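Local coordinates for putative exported protein (Bacteroides fragilis, PDB 4RAA) that is of unknown function but folds as a six-bladed beta-propeller and is probably exported across the inner membrane as a lipoprotein, at residues D167-K175 and Y207-V215; Y270-L280 and Y289-Q297. All blocks are in the same frame, centred on the assembly; numbering follows the deposited sequence.

Contact 1. Residues D167-K175 and Y207-V215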
loop_
_atom_site.group_PDB
_atom_site.type_symbol
_atom_site.label_atom_id
_atom_site.label_comp_id
_atom_site.label_asym_id
_atom_site.label_seq_id
_atom_site.Cartn_x
_atom_site.Cartn_y
_atom_site.Cartn_z
ATOM N N ASP A 167 -7.496 7.310 -1.750
ATOM C CA ASP A 167 -7.847 8.459 -2.605
ATOM C C ASP A 167 -8.898 9.278 -1.838
ATOM O O ASP A 167 -9.832 8.706 -1.271
ATOM C CB ASP A 167 -8.385 8.011 -3.970
ATOM C CG ASP A 167 -7.337 7.288 -4.816
ATOM O OD1 ASP A 167 -6.117 7.513 -4.631
ATOM O OD2 ASP A 167 -7.747 6.495 -5.690
ATOM N N ILE A 168 -8.732 10.603 -1.824
ATOM C CA ILE A 168 -9.594 11.510 -1.050
ATOM C C ILE A 168 -10.986 11.600 -1.654
ATOM O O ILE A 168 -11.106 11.924 -2.834
ATOM C CB ILE A 168 -8.970 12.940 -0.928
ATOM C CG1 ILE A 168 -7.645 12.876 -0.142
ATOM C CG2 ILE A 168 -9.945 13.929 -0.263
ATOM C CD1 ILE A 168 -6.802 14.137 -0.175
ATOM N N ILE A 169 -12.019 11.324 -0.844
ATOM C CA ILE A 169 -13.430 11.432 -1.272
ATOM C C ILE A 169 -13.927 12.842 -0.955
ATOM O O ILE A 169 -14.418 13.527 -1.853
ATOM C CB ILE A 169 -14.344 10.360 -0.627
ATOM C CG1 ILE A 169 -13.894 8.963 -1.080
ATOM C CG2 ILE A 169 -15.814 10.591 -1.014
ATOM C CD1 ILE A 169 -14.594 7.809 -0.385
ATOM N N ASP A 170 -13.818 13.257 0.313
ATOM C CA ASP A 170 -14.218 14.613 0.725
ATOM C C ASP A 170 -13.433 15.113 1.937
ATOM O O ASP A 170 -13.060 14.328 2.804
ATOM C CB ASP A 170 -15.730 14.664 1.017
ATOM C CG ASP A 170 -16.305 16.099 1.055
ATOM O OD1 ASP A 170 -15.658 17.083 0.633
ATOM O OD2 ASP A 170 -17.459 16.238 1.493
ATOM N N TYR A 171 -13.182 16.421 1.955
ATOM C CA TYR A 171 -12.496 17.102 3.042
ATOM C C TYR A 171 -13.587 17.557 4.007
ATOM O O TYR A 171 -14.626 18.061 3.568
ATOM C CB TYR A 171 -11.717 18.317 2.545
ATOM C CG TYR A 171 -10.703 18.047 1.462
ATOM C CD1 TYR A 171 -11.078 18.051 0.109
ATOM C CD2 TYR A 171 -9.358 17.816 1.778
ATOM C CE1 TYR A 171 -10.143 17.812 -0.899
ATOM C CE2 TYR A 171 -8.412 17.579 0.783
ATOM C CZ TYR A 171 -8.805 17.572 -0.552
ATOM O OH TYR A 171 -7.873 17.338 -1.536
ATOM N N LYS A 172 -13.323 17.421 5.310
ATOM C CA LYS A 172 -14.307 17.681 6.367
ATOM C C LYS A 172 -13.809 18.679 7.407
ATOM O O LYS A 172 -12.663 18.590 7.850
ATOM C CB LYS A 172 -14.621 16.358 7.087
ATOM C CG LYS A 172 -15.145 15.216 6.208
ATOM C CD LYS A 172 -16.463 15.569 5.523
ATOM C CE LYS A 172 -17.090 14.380 4.816
ATOM N NZ LYS A 172 -18.368 14.739 4.146
HETATM N N MSE A 173 -14.701 19.583 7.811
HETATM C CA MSE A 173 -14.468 20.624 8.830
HETATM C C MSE A 173 -13.402 21.644 8.516
HETATM O O MSE A 173 -12.209 21.347 8.556
HETATM C CB MSE A 173 -14.227 20.050 10.222
HETATM C CG MSE A 173 -15.591 19.723 10.803
HETATM SE SE MSE A 173 -15.314 18.467 12.258
HETATM C CE MSE A 173 -14.797 19.896 13.487
ATOM N N ASN A 174 -13.855 22.874 8.272
ATOM C CA ASN A 174 -12.996 24.003 7.946
ATOM C C ASN A 174 -12.084 24.380 9.129
ATOM O O ASN A 174 -12.565 24.479 10.257
ATOM C CB ASN A 174 -13.867 25.206 7.557
ATOM C CG ASN A 174 -13.070 26.300 6.897
ATOM O OD1 ASN A 174 -12.939 27.399 7.442
ATOM N ND2 ASN A 174 -12.492 25.995 5.732
ATOM N N LYS A 175 -10.789 24.563 8.850
ATOM C CA LYS A 175 -9.756 24.906 9.849
ATOM C C LYS A 175 -9.269 26.339 9.610
ATOM O O LYS A 175 -8.496 26.591 8.678
ATOM C CB LYS A 175 -8.602 23.899 9.757
ATOM C CG LYS A 175 -7.401 24.146 10.678
ATOM C CD LYS A 175 -6.521 22.908 10.839
ATOM C CE LYS A 175 -5.785 22.538 9.562
ATOM N NZ LYS A 175 -5.135 21.196 9.540
ATOM N N TYR A 207 -19.020 16.281 16.528
ATOM C CA TYR A 207 -19.730 16.066 15.269
ATOM C C TYR A 207 -19.735 14.590 14.911
ATOM O O TYR A 207 -18.725 13.932 15.051
ATOM C CB TYR A 207 -19.054 16.856 14.137
ATOM C CG TYR A 207 -18.996 18.355 14.355
ATOM C CD1 TYR A 207 -17.920 18.939 15.039
ATOM C CD2 TYR A 207 -20.009 19.198 13.873
ATOM C CE1 TYR A 207 -17.856 20.315 15.241
ATOM C CE2 TYR A 207 -19.956 20.576 14.072
ATOM C CZ TYR A 207 -18.880 21.126 14.753
ATOM O OH TYR A 207 -18.821 22.471 14.955
ATOM N N ARG A 208 -20.886 14.088 14.463
ATOM C CA ARG A 208 -21.030 12.718 13.959
ATOM C C ARG A 208 -20.616 12.866 12.503
ATOM O O ARG A 208 -21.260 13.613 11.776
ATOM C CB ARG A 208 -22.486 12.265 14.069
ATOM C CG ARG A 208 -22.747 10.792 13.782
ATOM C CD ARG A 208 -24.247 10.540 13.740
ATOM N NE ARG A 208 -24.797 10.979 12.463
ATOM C CZ ARG A 208 -26.062 11.356 12.226
ATOM N NH1 ARG A 208 -26.993 11.426 13.191
ATOM N NH2 ARG A 208 -26.397 11.713 10.985
ATOM N N VAL A 209 -19.528 12.210 12.098
ATOM C CA VAL A 209 -18.986 12.337 10.729
ATOM C C VAL A 209 -19.181 11.078 9.897
ATOM O O VAL A 209 -18.699 10.013 10.276
ATOM C CB VAL A 209 -17.466 12.647 10.730
ATOM C CG1 VAL A 209 -16.944 12.836 9.292
ATOM C CG2 VAL A 209 -17.161 13.870 11.601
ATOM N N GLY A 210 -19.871 11.229 8.765
ATOM C CA GLY A 210 -20.063 10.167 7.763
ATOM C C GLY A 210 -19.390 10.612 6.470
ATOM O O GLY A 210 -18.740 11.663 6.440
ATOM N N THR A 211 -19.539 9.828 5.403
ATOM C CA THR A 211 -18.950 10.177 4.099
ATOM C C THR A 211 -19.534 11.483 3.514
ATOM O O THR A 211 -18.773 12.296 2.993
ATOM C CB THR A 211 -19.061 9.008 3.087
ATOM O OG1 THR A 211 -18.392 7.862 3.620
ATOM C CG2 THR A 211 -18.431 9.357 1.737
ATOM N N SER A 212 -20.854 11.685 3.627
ATOM C CA SER A 212 -21.548 12.891 3.107
ATOM C C SER A 212 -22.313 13.659 4.190
ATOM O O SER A 212 -23.397 14.189 3.916
ATOM C CB SER A 212 -22.518 12.488 2.003
ATOM O OG SER A 212 -21.854 11.709 1.042
ATOM N N GLU A 213 -21.738 13.745 5.398
ATOM C CA GLU A 213 -22.380 14.417 6.539
ATOM C C GLU A 213 -21.443 14.965 7.616
ATOM O O GLU A 213 -20.450 14.329 7.961
ATOM C CB GLU A 213 -23.305 13.435 7.277
ATOM C CG GLU A 213 -24.638 13.138 6.621
ATOM C CD GLU A 213 -25.588 12.356 7.520
ATOM O OE1 GLU A 213 -25.134 11.741 8.517
ATOM O OE2 GLU A 213 -26.803 12.352 7.220
ATOM N N ILE A 214 -21.796 16.142 8.135
ATOM C CA ILE A 214 -21.201 16.721 9.347
ATOM C C ILE A 214 -22.429 17.215 10.096
ATOM O O ILE A 214 -23.055 18.188 9.659
ATOM C CB ILE A 214 -20.204 17.884 9.103
ATOM C CG1 ILE A 214 -18.969 17.400 8.334
ATOM C CG2 ILE A 214 -19.773 18.534 10.430
ATOM C CD1 ILE A 214 -18.089 16.419 9.080
ATOM N N VAL A 215 -22.789 16.510 11.175
ATOM C CA VAL A 215 -23.975 16.812 11.981
ATOM C C VAL A 215 -23.546 16.862 13.444
ATOM O O VAL A 215 -23.032 15.862 13.947
ATOM C CB VAL A 215 -25.079 15.738 11.772
ATOM C CG1 VAL A 215 -26.288 15.989 12.681
ATOM C CG2 VAL A 215 -25.503 15.703 10.302
#

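Contact 2. Residues Y270-L280 and Y289-Q297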
loop_
_atom_site.group_PDB
_atom_site.type_symbol
_atom_site.label_atom_id
_atom_site.label_comp_id
_atom_site.label_asym_id
_atom_site.label_seq_id
_atom_site.Cartn_x
_atom_site.Cartn_y
_atom_site.Cartn_z
ATOM N N TYR A 270 -10.279 18.133 30.925
ATOM C CA TYR A 270 -9.810 19.407 30.387
ATOM C C TYR A 270 -8.856 20.143 31.338
ATOM O O TYR A 270 -8.689 19.738 32.486
ATOM C CB TYR A 270 -11.004 20.297 29.988
ATOM C CG TYR A 270 -11.915 20.729 31.114
ATOM C CD1 TYR A 270 -12.991 19.937 31.518
ATOM C CD2 TYR A 270 -11.719 21.955 31.766
ATOM C CE1 TYR A 270 -13.836 20.341 32.559
ATOM C CE2 TYR A 270 -12.561 22.373 32.804
ATOM C CZ TYR A 270 -13.623 21.568 33.191
ATOM O OH TYR A 270 -14.445 21.982 34.204
HETATM N N MSE A 271 -8.234 21.209 30.833
HETATM C CA MSE A 271 -7.293 22.029 31.597
HETATM C C MSE A 271 -7.713 23.474 31.598
HETATM O O MSE A 271 -8.227 23.981 30.593
HETATM C CB MSE A 271 -5.926 21.833 30.985
HETATM C CG MSE A 271 -5.399 20.426 31.270
HETATM SE SE MSE A 271 -3.526 20.604 31.829
HETATM C CE MSE A 271 -2.895 19.144 30.648
ATOM N N LYS A 272 -7.497 24.138 32.737
ATOM C CA LYS A 272 -7.898 25.532 32.949
ATOM C C LYS A 272 -7.088 26.099 34.104
ATOM O O LYS A 272 -6.982 25.443 35.145
ATOM C CB LYS A 272 -9.393 25.598 33.303
ATOM C CG LYS A 272 -9.985 27.007 33.421
ATOM C CD LYS A 272 -11.355 27.041 34.101
ATOM C CE LYS A 272 -11.309 26.776 35.603
ATOM N NZ LYS A 272 -12.632 27.029 36.241
ATOM N N ASN A 273 -6.545 27.305 33.932
ATOM C CA ASN A 273 -5.708 27.949 34.951
ATOM C C ASN A 273 -4.612 26.987 35.479
ATOM O O ASN A 273 -4.369 26.912 36.686
ATOM C CB ASN A 273 -6.580 28.471 36.124
ATOM C CG ASN A 273 -7.631 29.496 35.699
ATOM O OD1 ASN A 273 -8.828 29.269 35.874
ATOM N ND2 ASN A 273 -7.188 30.637 35.171
ATOM N N LYS A 274 -3.993 26.229 34.566
ATOM C CA LYS A 274 -2.943 25.240 34.875
ATOM C C LYS A 274 -3.374 24.021 35.743
ATOM O O LYS A 274 -2.496 23.317 36.257
ATOM C CB LYS A 274 -1.725 25.922 35.534
ATOM C CG LYS A 274 -1.326 27.276 34.953
ATOM C CD LYS A 274 0.020 27.743 35.475
ATOM C CE LYS A 274 0.517 28.947 34.694
ATOM N NZ LYS A 274 1.913 29.314 35.061
ATOM N N GLU A 275 -4.685 23.754 35.887
ATOM C CA GLU A 275 -5.201 22.631 36.723
ATOM C C GLU A 275 -6.111 21.694 35.927
ATOM O O GLU A 275 -6.868 22.154 35.079
ATOM C CB GLU A 275 -5.968 23.159 37.954
ATOM C CG GLU A 275 -5.139 23.956 38.967
ATOM C CD GLU A 275 -4.067 23.150 39.718
ATOM O OE1 GLU A 275 -4.042 21.896 39.653
ATOM O OE2 GLU A 275 -3.231 23.787 40.403
ATOM N N LYS A 276 -6.054 20.392 36.230
ATOM C CA LYS A 276 -6.850 19.360 35.529
ATOM C C LYS A 276 -8.236 19.179 36.155
ATOM O O LYS A 276 -8.349 19.026 37.370
ATOM C CB LYS A 276 -6.139 18.001 35.570
ATOM C CG LYS A 276 -4.751 17.965 34.947
ATOM C CD LYS A 276 -4.055 16.650 35.256
ATOM C CE LYS A 276 -2.639 16.646 34.713
ATOM N NZ LYS A 276 -1.941 15.363 35.003
ATOM N N TYR A 277 -9.269 19.165 35.316
ATOM C CA TYR A 277 -10.672 18.976 35.726
ATOM C C TYR A 277 -11.306 17.831 34.953
ATOM O O TYR A 277 -10.796 17.425 33.909
ATOM C CB TYR A 277 -11.489 20.244 35.447
ATOM C CG TYR A 277 -11.032 21.452 36.223
ATOM C CD1 TYR A 277 -10.014 22.271 35.731
ATOM C CD2 TYR A 277 -11.605 21.780 37.458
ATOM C CE1 TYR A 277 -9.572 23.380 36.443
ATOM C CE2 TYR A 277 -11.171 22.894 38.183
ATOM C CZ TYR A 277 -10.155 23.689 37.668
ATOM O OH TYR A 277 -9.708 24.786 38.349
ATOM N N ILE A 278 -12.416 17.314 35.476
ATOM C CA ILE A 278 -13.200 16.286 34.783
ATOM C C ILE A 278 -14.704 16.490 34.971
ATOM O O ILE A 278 -15.204 16.577 36.100
ATOM C CB ILE A 278 -12.789 14.842 35.136
ATOM C CG1 ILE A 278 -13.633 13.848 34.307
ATOM C CG2 ILE A 278 -12.897 14.561 36.636
ATOM C CD1 ILE A 278 -13.119 12.430 34.323
ATOM N N GLY A 279 -15.400 16.541 33.837
ATOM C CA GLY A 279 -16.841 16.710 33.765
ATOM C C GLY A 279 -17.463 15.382 33.379
ATOM O O GLY A 279 -17.105 14.809 32.343
ATOM N N LEU A 280 -18.388 14.899 34.211
ATOM C CA LEU A 280 -19.106 13.642 33.989
ATOM C C LEU A 280 -20.507 14.036 33.546
ATOM O O LEU A 280 -21.089 14.922 34.161
ATOM C CB LEU A 280 -19.180 12.842 35.301
ATOM C CG LEU A 280 -17.903 12.778 36.168
ATOM C CD1 LEU A 280 -18.137 12.085 37.503
ATOM C CD2 LEU A 280 -16.770 12.102 35.416
ATOM N N TYR A 289 -21.714 16.817 36.328
ATOM C CA TYR A 289 -20.968 16.901 37.591
ATOM C C TYR A 289 -19.524 17.231 37.238
ATOM O O TYR A 289 -18.909 16.480 36.490
ATOM C CB TYR A 289 -20.995 15.572 38.358
ATOM C CG TYR A 289 -22.365 15.003 38.626
ATOM C CD1 TYR A 289 -22.988 14.172 37.686
ATOM C CD2 TYR A 289 -23.038 15.265 39.826
ATOM C CE1 TYR A 289 -24.247 13.631 37.927
ATOM C CE2 TYR A 289 -24.307 14.735 40.076
ATOM C CZ TYR A 289 -24.909 13.915 39.125
ATOM O OH TYR A 289 -26.164 13.391 39.351
ATOM N N ASN A 290 -18.988 18.328 37.780
ATOM C CA ASN A 290 -17.629 18.788 37.481
ATOM C C ASN A 290 -16.741 18.741 38.716
ATOM O O ASN A 290 -17.147 19.196 39.779
ATOM C CB ASN A 290 -17.687 20.216 36.949
ATOM C CG ASN A 290 -16.397 20.645 36.280
ATOM O OD1 ASN A 290 -15.978 20.052 35.292
ATOM N ND2 ASN A 290 -15.780 21.691 36.792
ATOM N N TYR A 291 -15.525 18.219 38.556
ATOM C CA TYR A 291 -14.564 18.038 39.657
ATOM C C TYR A 291 -13.141 18.379 39.255
ATOM O O TYR A 291 -12.726 17.980 38.167
ATOM C CB TYR A 291 -14.508 16.557 40.069
ATOM C CG TYR A 291 -15.812 15.937 40.520
ATOM C CD1 TYR A 291 -16.715 15.417 39.583
ATOM C CD2 TYR A 291 -16.130 15.825 41.889
ATOM C CE1 TYR A 291 -17.912 14.832 39.983
ATOM C CE2 TYR A 291 -17.320 15.228 42.302
ATOM C CZ TYR A 291 -18.213 14.741 41.340
ATOM O OH TYR A 291 -19.396 14.154 41.704
ATOM N N PRO A 292 -12.396 19.120 40.109
ATOM C CA PRO A 292 -10.948 19.208 39.858
ATOM C C PRO A 292 -10.393 17.804 40.122
ATOM O O PRO A 292 -10.812 17.186 41.108
ATOM C CB PRO A 292 -10.439 20.207 40.919
ATOM C CG PRO A 292 -11.638 20.860 41.511
ATOM C CD PRO A 292 -12.825 19.987 41.228
ATOM N N ILE A 293 -9.497 17.295 39.276
ATOM C CA ILE A 293 -8.953 15.926 39.471
ATOM C C ILE A 293 -8.344 15.697 40.873
ATOM O O ILE A 293 -8.460 14.582 41.399
ATOM C CB ILE A 293 -8.062 15.448 38.276
ATOM C CG1 ILE A 293 -8.988 15.109 37.079
ATOM C CG2 ILE A 293 -7.230 14.204 38.610
ATOM C CD1 ILE A 293 -8.299 14.799 35.759
ATOM N N LYS A 294 -7.754 16.733 41.486
ATOM C CA LYS A 294 -7.245 16.618 42.880
ATOM C C LYS A 294 -8.336 16.146 43.864
ATOM O O LYS A 294 -8.063 15.345 44.762
ATOM C CB LYS A 294 -6.607 17.927 43.406
ATOM C CG LYS A 294 -5.124 18.106 43.102
ATOM C CD LYS A 294 -4.818 18.328 41.628
ATOM C CE LYS A 294 -3.313 18.381 41.369
ATOM N NZ LYS A 294 -2.627 19.451 42.147
ATOM N N ILE A 295 -9.553 16.651 43.673
ATOM C CA ILE A 295 -10.708 16.286 44.499
ATOM C C ILE A 295 -11.235 14.911 44.054
ATOM O O ILE A 295 -11.469 14.055 44.903
ATOM C CB ILE A 295 -11.803 17.401 44.490
ATOM C CG1 ILE A 295 -11.381 18.604 45.373
ATOM C CG2 ILE A 295 -13.156 16.885 44.996
ATOM C CD1 ILE A 295 -10.163 19.388 44.914
ATOM N N PHE A 296 -11.411 14.727 42.736
ATOM C CA PHE A 296 -11.928 13.481 42.113
ATOM C C PHE A 296 -11.197 12.210 42.555
ATOM O O PHE A 296 -11.830 11.243 42.959
ATOM C CB PHE A 296 -11.858 13.601 40.576
ATOM C CG PHE A 296 -12.591 12.520 39.818
ATOM C CD1 PHE A 296 -13.978 12.534 39.724
ATOM C CD2 PHE A 296 -11.893 11.525 39.133
ATOM C CE1 PHE A 296 -14.658 11.552 39.001
ATOM C CE2 PHE A 296 -12.563 10.546 38.402
ATOM C CZ PHE A 296 -13.948 10.557 38.340
ATOM N N GLN A 297 -9.872 12.231 42.484
ATOM C CA GLN A 297 -9.042 11.063 42.859
ATOM C C GLN A 297 -9.061 10.723 44.368
ATOM O O GLN A 297 -8.993 9.544 44.727
ATOM C CB GLN A 297 -7.609 11.232 42.345
ATOM C CG GLN A 297 -6.789 12.272 43.086
ATOM C CD GLN A 297 -5.573 12.761 42.327
ATOM O OE1 GLN A 297 -5.243 12.271 41.238
ATOM N NE2 GLN A 297 -4.902 13.753 42.898
#

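Contact 1. Residues D167-K175 and Y207-V215
Two neighbouring sheets of the propeller meet where K172 and M173, at the end of the outermost strand 168-174, lie against the tight turn joining strands 203-210 and 213-222. K172 carries the polar part. Its chain bends at chi2 (-61°) and then runs straight, which takes NZ to the carbonyl oxygen of T211 at the turn, with NZ to O at 2.7 Å; the ammonium sits above the carbonyl plane, not on a lone pair. The same NZ makes a salt bridge to OD2 of D170, 3.2 Å away, so one lysine ties its own strand to the turn. Along the way its CB and CD pass 4.0 Å from CD1 of I214. M173, a selenomethionine, touches through the tip of its chain: CE approaches CE1 of Y207 at 3.6 Å, and SE lies 4.5 Å from the ring centroid, oblique to the ring. The Y207 hydroxyl is engaged by D203. At the far end CG2 of I169 touches CG2 of T211, whose OG1 bonds to D139 and N141. I169 and D170 both face V161, a classic beta bulge in the outermost strand, and M173 and Y207 form a Met-aromatic contact between adjacent propeller sheets.

Contact 2. Residues Y270-L280 and Y289-Q297
Strands 275-282 and 287-292 form a beta hairpin, the last two strands of an antiparallel four-stranded propeller sheet, and the chain then turns straight into helix 293-299. I278 with Y291 and L280 with Y289 are hydrogen-bonded pairs, each linked by two backbone bonds. Past P292, the N-cap residue, I293 N still reaches K276 O at 2.8 Å, which fastens the start of the helix to the strand edge.

The side chains of I278, L280, Y289 and Y291 share one face of the sheet. With CG1 anti to the backbone N (chi1 -178°), I278 has CG2 between N and the carbonyl carbon, and this branch lies over one face of the F296 ring, 3.9 Å from the centroid, as a CH-pi contact offset toward the rim. L280 meets the same ring differently: its CD1 comes in at the edge, 3.8 Å from F296 CE1, and also lies 3.7 Å from CE1 of Y291, crossing that side chain at about a right angle. The Y291 hydroxyl bonds to the carbonyl of V19.

On the other face, Y277 lays CE2 beside the P292 ring, 3.9 Å from CB. Its own CB in turn sits over a face of the Y270 ring.

Beyond the sheet, at the type I' turn K272-E275, E275 OE1 and K294 NZ make only a long salt bridge.

N290 swings its amide back over G279 toward Y270, while ND2 bonds to the carbonyl of E15. Ring and amide are nearly coplanar, 11° apart, and Y270 OH donates to N290 OD1 at 2.7 Å, tilted 23° from the carbonyl plane.

Contact 1 comes first along the chain and closes before contact 2 opens; their centres are 31 Å apart and their nearest atoms about 16 Å, so they do not touch. The two are different kinds of joint in one propeller. Residues 167-175 and 207-215 bring together two sheets at the surface, the one ending in strand 168-174 and the one holding strands 203-210 and 213-222. Residues 270-280 and 289-297 stay within a single later sheet and its attached helix, in a mostly buried setting. No strand or sheet is shared: contact 1 lies between two sheets of the propeller, whereas contact 2 pairs the last two strands of one sheet and packs the helix that follows onto them.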